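Non-structural protein 5 (Modoc virus, PDB 2WA2) probably methylates the cap of viral RNA, at guanine N7 and at a ribose 2'-O, with S-adenosylmethionine as methyl donor. Local coordinates at residues 213-217 with 231-237; 202-206 with 239-243. The protein carries 4 engineered substitutions. One frame throughout, in Å; residues are numbered along the deposited sequence.

Contact 1 of 2, residues 213-217 with 231-237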
# COMPACT_ATOMS: atom_id res chain seq x y z
N GLY A 213 3.58 -8.81 13.81
CA GLY A 213 3.44 -9.97 12.89
C GLY A 213 3.28 -9.55 11.44
O GLY A 213 3.74 -8.49 11.04
N GLY A 214 2.62 -10.37 10.63
CA GLY A 214 2.37 -9.99 9.23
C GLY A 214 3.57 -10.25 8.33
O GLY A 214 4.53 -10.93 8.74
N GLY A 215 3.50 -9.74 7.10
CA GLY A 215 4.49 -10.06 6.08
C GLY A 215 4.38 -9.03 4.96
O GLY A 215 3.56 -8.10 5.04
N LEU A 216 5.21 -9.18 3.95
CA LEU A 216 5.24 -8.20 2.87
C LEU A 216 5.01 -8.92 1.57
O LEU A 216 5.74 -9.87 1.23
CB LEU A 216 6.59 -7.43 2.85
CG LEU A 216 6.63 -6.26 1.87
CD1 LEU A 216 5.84 -5.07 2.46
CD2 LEU A 216 8.09 -5.83 1.49
N ILE A 217 4.03 -8.47 0.81
CA ILE A 217 3.66 -9.19 -0.42
C ILE A 217 3.62 -8.27 -1.65
O ILE A 217 3.38 -7.05 -1.52
CB ILE A 217 2.31 -9.95 -0.28
CG1 ILE A 217 1.15 -8.97 -0.02
CG2 ILE A 217 2.42 -11.06 0.82
CD1 ILE A 217 -0.28 -9.56 -0.03
N PHE A 231 2.35 -4.36 3.17
CA PHE A 231 2.63 -4.94 4.48
C PHE A 231 1.27 -5.34 5.03
O PHE A 231 0.40 -4.47 5.26
CB PHE A 231 3.36 -3.94 5.39
CG PHE A 231 3.61 -4.44 6.79
CD1 PHE A 231 4.44 -5.55 7.02
CD2 PHE A 231 3.06 -3.78 7.90
CE1 PHE A 231 4.69 -6.01 8.33
CE2 PHE A 231 3.30 -4.23 9.23
CZ PHE A 231 4.10 -5.36 9.44
N VAL A 232 1.09 -6.65 5.24
CA VAL A 232 -0.24 -7.22 5.50
C VAL A 232 -0.24 -8.13 6.76
O VAL A 232 0.78 -8.74 7.11
CB VAL A 232 -0.79 -7.99 4.25
CG1 VAL A 232 -0.99 -7.08 2.99
CG2 VAL A 232 0.11 -9.19 3.88
N SER A 233 -1.37 -8.18 7.45
CA SER A 233 -1.49 -8.95 8.67
C SER A 233 -1.72 -10.44 8.41
O SER A 233 -1.35 -11.25 9.25
CB SER A 233 -2.64 -8.40 9.54
OG SER A 233 -3.79 -8.21 8.77
N GLY A 234 -2.31 -10.79 7.26
CA GLY A 234 -2.82 -12.15 7.00
C GLY A 234 -1.78 -13.16 6.54
O GLY A 234 -1.98 -14.39 6.66
N ILE A 235 -0.67 -12.65 6.00
CA ILE A 235 0.38 -13.51 5.47
C ILE A 235 1.66 -13.24 6.26
O ILE A 235 2.04 -12.08 6.43
CB ILE A 235 0.56 -13.28 3.94
CG1 ILE A 235 -0.74 -13.69 3.22
CG2 ILE A 235 1.81 -14.04 3.37
CD1 ILE A 235 -0.89 -13.24 1.77
N LYS A 236 2.30 -14.29 6.76
CA LYS A 236 3.54 -14.15 7.52
C LYS A 236 4.70 -14.71 6.70
O LYS A 236 4.74 -15.92 6.46
CB LYS A 236 3.44 -14.90 8.85
CG LYS A 236 2.54 -14.25 9.86
CD LYS A 236 2.35 -15.18 11.06
CE LYS A 236 2.44 -14.39 12.36
NZ LYS A 236 3.84 -14.03 12.73
N ASN A 237 5.60 -13.85 6.24
CA ASN A 237 6.65 -14.30 5.33
C ASN A 237 7.99 -13.65 5.58
O ASN A 237 8.18 -12.90 6.54
CB ASN A 237 6.22 -14.23 3.85
CG ASN A 237 6.01 -12.79 3.37
OD1 ASN A 237 6.24 -11.85 4.12
ND2 ASN A 237 5.59 -12.63 2.11
O HOH W 1 5.24 -12.66 10.90

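Contact 2 of 2, residues 202-206 with 239-243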
# COMPACT_ATOMS: atom_id res chain seq x y z
N LEU A 202 13.61 -1.48 5.10
CA LEU A 202 13.66 -2.91 5.44
C LEU A 202 13.76 -3.12 6.95
O LEU A 202 13.00 -3.92 7.52
CB LEU A 202 14.81 -3.61 4.70
CG LEU A 202 14.63 -3.99 3.23
CD1 LEU A 202 16.02 -4.35 2.62
CD2 LEU A 202 13.66 -5.12 3.07
N GLU A 203 14.65 -2.38 7.60
CA GLU A 203 14.78 -2.45 9.07
C GLU A 203 13.51 -2.02 9.81
O GLU A 203 13.11 -2.65 10.79
CB GLU A 203 15.99 -1.67 9.54
CG GLU A 203 17.25 -2.33 9.04
CD GLU A 203 18.52 -1.79 9.66
OE1 GLU A 203 18.52 -0.63 10.14
OE2 GLU A 203 19.52 -2.55 9.64
N ALA A 204 12.86 -0.96 9.31
CA ALA A 204 11.55 -0.55 9.81
C ALA A 204 10.50 -1.64 9.68
O ALA A 204 9.75 -1.86 10.61
CB ALA A 204 11.10 0.74 9.12
N LEU A 205 10.45 -2.33 8.53
CA LEU A 205 9.47 -3.39 8.31
C LEU A 205 9.74 -4.60 9.20
O LEU A 205 8.80 -5.19 9.72
CB LEU A 205 9.44 -3.84 6.85
CG LEU A 205 8.89 -2.85 5.82
CD1 LEU A 205 9.30 -3.33 4.43
CD2 LEU A 205 7.36 -2.76 5.98
N MET A 206 11.01 -4.95 9.37
CA MET A 206 11.36 -6.09 10.24
C MET A 206 10.91 -5.78 11.67
O MET A 206 10.44 -6.67 12.38
CB MET A 206 12.87 -6.40 10.22
CG MET A 206 13.46 -6.93 8.88
SD MET A 206 12.59 -8.39 8.23
CE MET A 206 13.31 -9.71 9.26
N ILE A 239 10.26 -11.16 4.69
CA ILE A 239 10.19 -9.82 4.06
C ILE A 239 11.35 -9.53 3.09
O ILE A 239 11.12 -9.27 1.90
CB ILE A 239 10.03 -8.73 5.15
CG1 ILE A 239 8.64 -8.85 5.83
CG2 ILE A 239 10.21 -7.30 4.56
CD1 ILE A 239 8.50 -7.92 7.07
N MET A 240 12.59 -9.61 3.59
CA MET A 240 13.81 -9.24 2.82
C MET A 240 13.93 -10.10 1.56
O MET A 240 14.21 -9.58 0.47
CB MET A 240 15.08 -9.36 3.70
CG MET A 240 15.12 -8.41 4.90
SD MET A 240 16.44 -8.74 6.11
CE MET A 240 17.80 -7.90 5.26
N GLY A 241 13.68 -11.41 1.72
CA GLY A 241 13.68 -12.36 0.62
C GLY A 241 12.64 -12.08 -0.45
O GLY A 241 12.93 -12.19 -1.64
N ASN A 242 11.44 -11.70 -0.03
CA ASN A 242 10.39 -11.34 -0.95
C ASN A 242 10.74 -10.09 -1.71
O ASN A 242 10.50 -10.00 -2.91
CB ASN A 242 9.06 -11.15 -0.22
CG ASN A 242 8.11 -12.25 -0.49
OD1 ASN A 242 7.85 -13.08 0.40
ND2 ASN A 242 7.61 -12.33 -1.72
N VAL A 243 11.30 -9.11 -1.01
CA VAL A 243 11.72 -7.85 -1.69
C VAL A 243 12.76 -8.14 -2.78
O VAL A 243 12.63 -7.68 -3.90
CB VAL A 243 12.29 -6.82 -0.67
CG1 VAL A 243 12.92 -5.63 -1.41
CG2 VAL A 243 11.18 -6.34 0.27

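Contact 1 of 2, residues 213-217 with 231-237
Gly-215 and Val-232 form an antiparallel hydrogen-bonded pair. N of Gly-215 donates to O of Val-232, and N of Val-232 returns a straighter bond to O of Gly-215 (2.9 Å, 168° at the hydrogen). Leu-216 and Phe-231 make the next pair, which is non-hydrogen-bonded. Here the branch CD1 of Leu-216 sits 3.6 Å from N of Phe-231.

The outer edge of strand 215-217 is taken by the side-chain amide of Asn-237. Its OD1 accepts the N-H of Leu-216 at 2.9 Å. Its ND2 gives a hydrogen to O of Leu-216 at 2.9 Å, from above that carbonyl's plane. CG of Asn-237 is wedged between its own N and carbonyl carbon (chi1 67°), which turns the amide back to the strand. The two bonds fix its rotation.

On the Val-232 face, Ile-217 meets two neighbours at about right angles. Its CD1 lies 3.9 Å from CG2 of Val-232, and its CG2 lies 4.0 Å from CG2 of Ile-235. Gly-214 and Gly-215 have no side chain, and this lets the chains come close: CA of Gly-214 is 2.9 Å from O of Val-232. Gly-213, with positive phi, directly follows the preceding helix. A water joins O of Gly-214 to NZ of Lys-236.

Farther out, NE2 of Gln-209 bonds to O of both Gly-214 and Asn-237. The Phe-231 ring stacks with Phe-189, and OG of Ser-233 is bonded to N of Phe-189. This is the antiparallel hairpin that ends the sheet of a Rossmann-like methyltransferase, with the last strand inserted beside the parallel ones.

Contact 2 of 2, residues 202-206 with 239-243
Leu-202 reaches across to three residues of the facing helix with one methyl. Its CD2 lies 3.9 Å from CG2 of Val-243 and 4.0 Å from CG of Met-240. CG2 of Ile-239 is slightly farther, at 4.3 Å. The Leu-202 side chain leaves its helix with CG beside the backbone N (chi1 -79°), and its branch end meets Met-240 and Val-243 at a slant.

One turn along, Leu-205 and Ile-239 meet. CD1 of Leu-205 approaches CG2 of Ile-239 at 4.1 Å. The other arm of Ile-239 is extended (chi2 172°), and its CD1 comes to rest 3.8 Å from the backbone O of Leu-205. Ile-239 therefore touches both side chain and main chain of one residue.

Met-206 adds a partly exposed contact. The bend at chi2 brings SD toward the other helix; the further bend at chi3 only sets the direction of CE. SD lies 4.0 Å from CB of Ile-239, and the two side chains run alongside each other with opposed directions. SD also lies 4.2 Å from CG of Met-240, and the two methionine side chains cross at about a right angle. Met-240 bends only at chi3 and sits on the surface.

No hydrogen bond links the two segments; the contact is apolar. The short axes come within 10.8 Å at 138°, nearer antiparallel than parallel. Leu-205 also packs on Leu-174 of helix 163-183, and Val-243 on Pro-196 and Tyr-197. Helix 239-254, the last helix modelled, is thus packed against helix 199-212, which follows the fifth strand on one face of the Rossmann-like methyltransferase sheet.

Overall arrangement
Contacts 1 and 2 lie side by side, with centres about 10 Å apart. Both segments of contact 1 fall between the two segments of contact 2 in the sequence. Helix 199-212 leads into strand 215-217, and strand 229-232 leads into helix 239-254. The hairpin therefore connects the two helices that pack together. Leu-216 links the two contacts: its CB is 3.9 Å from CG1 of Ile-239, and its CD2 is 3.4 Å from CG2 of Val-243. It also touches Leu-205, so both helices rest on the hairpin. The S-adenosylmethionine pocket is built from residues between 67 and 156, so neither contact lines it; the side chain of Val-232 is about 13 Å from the ligand.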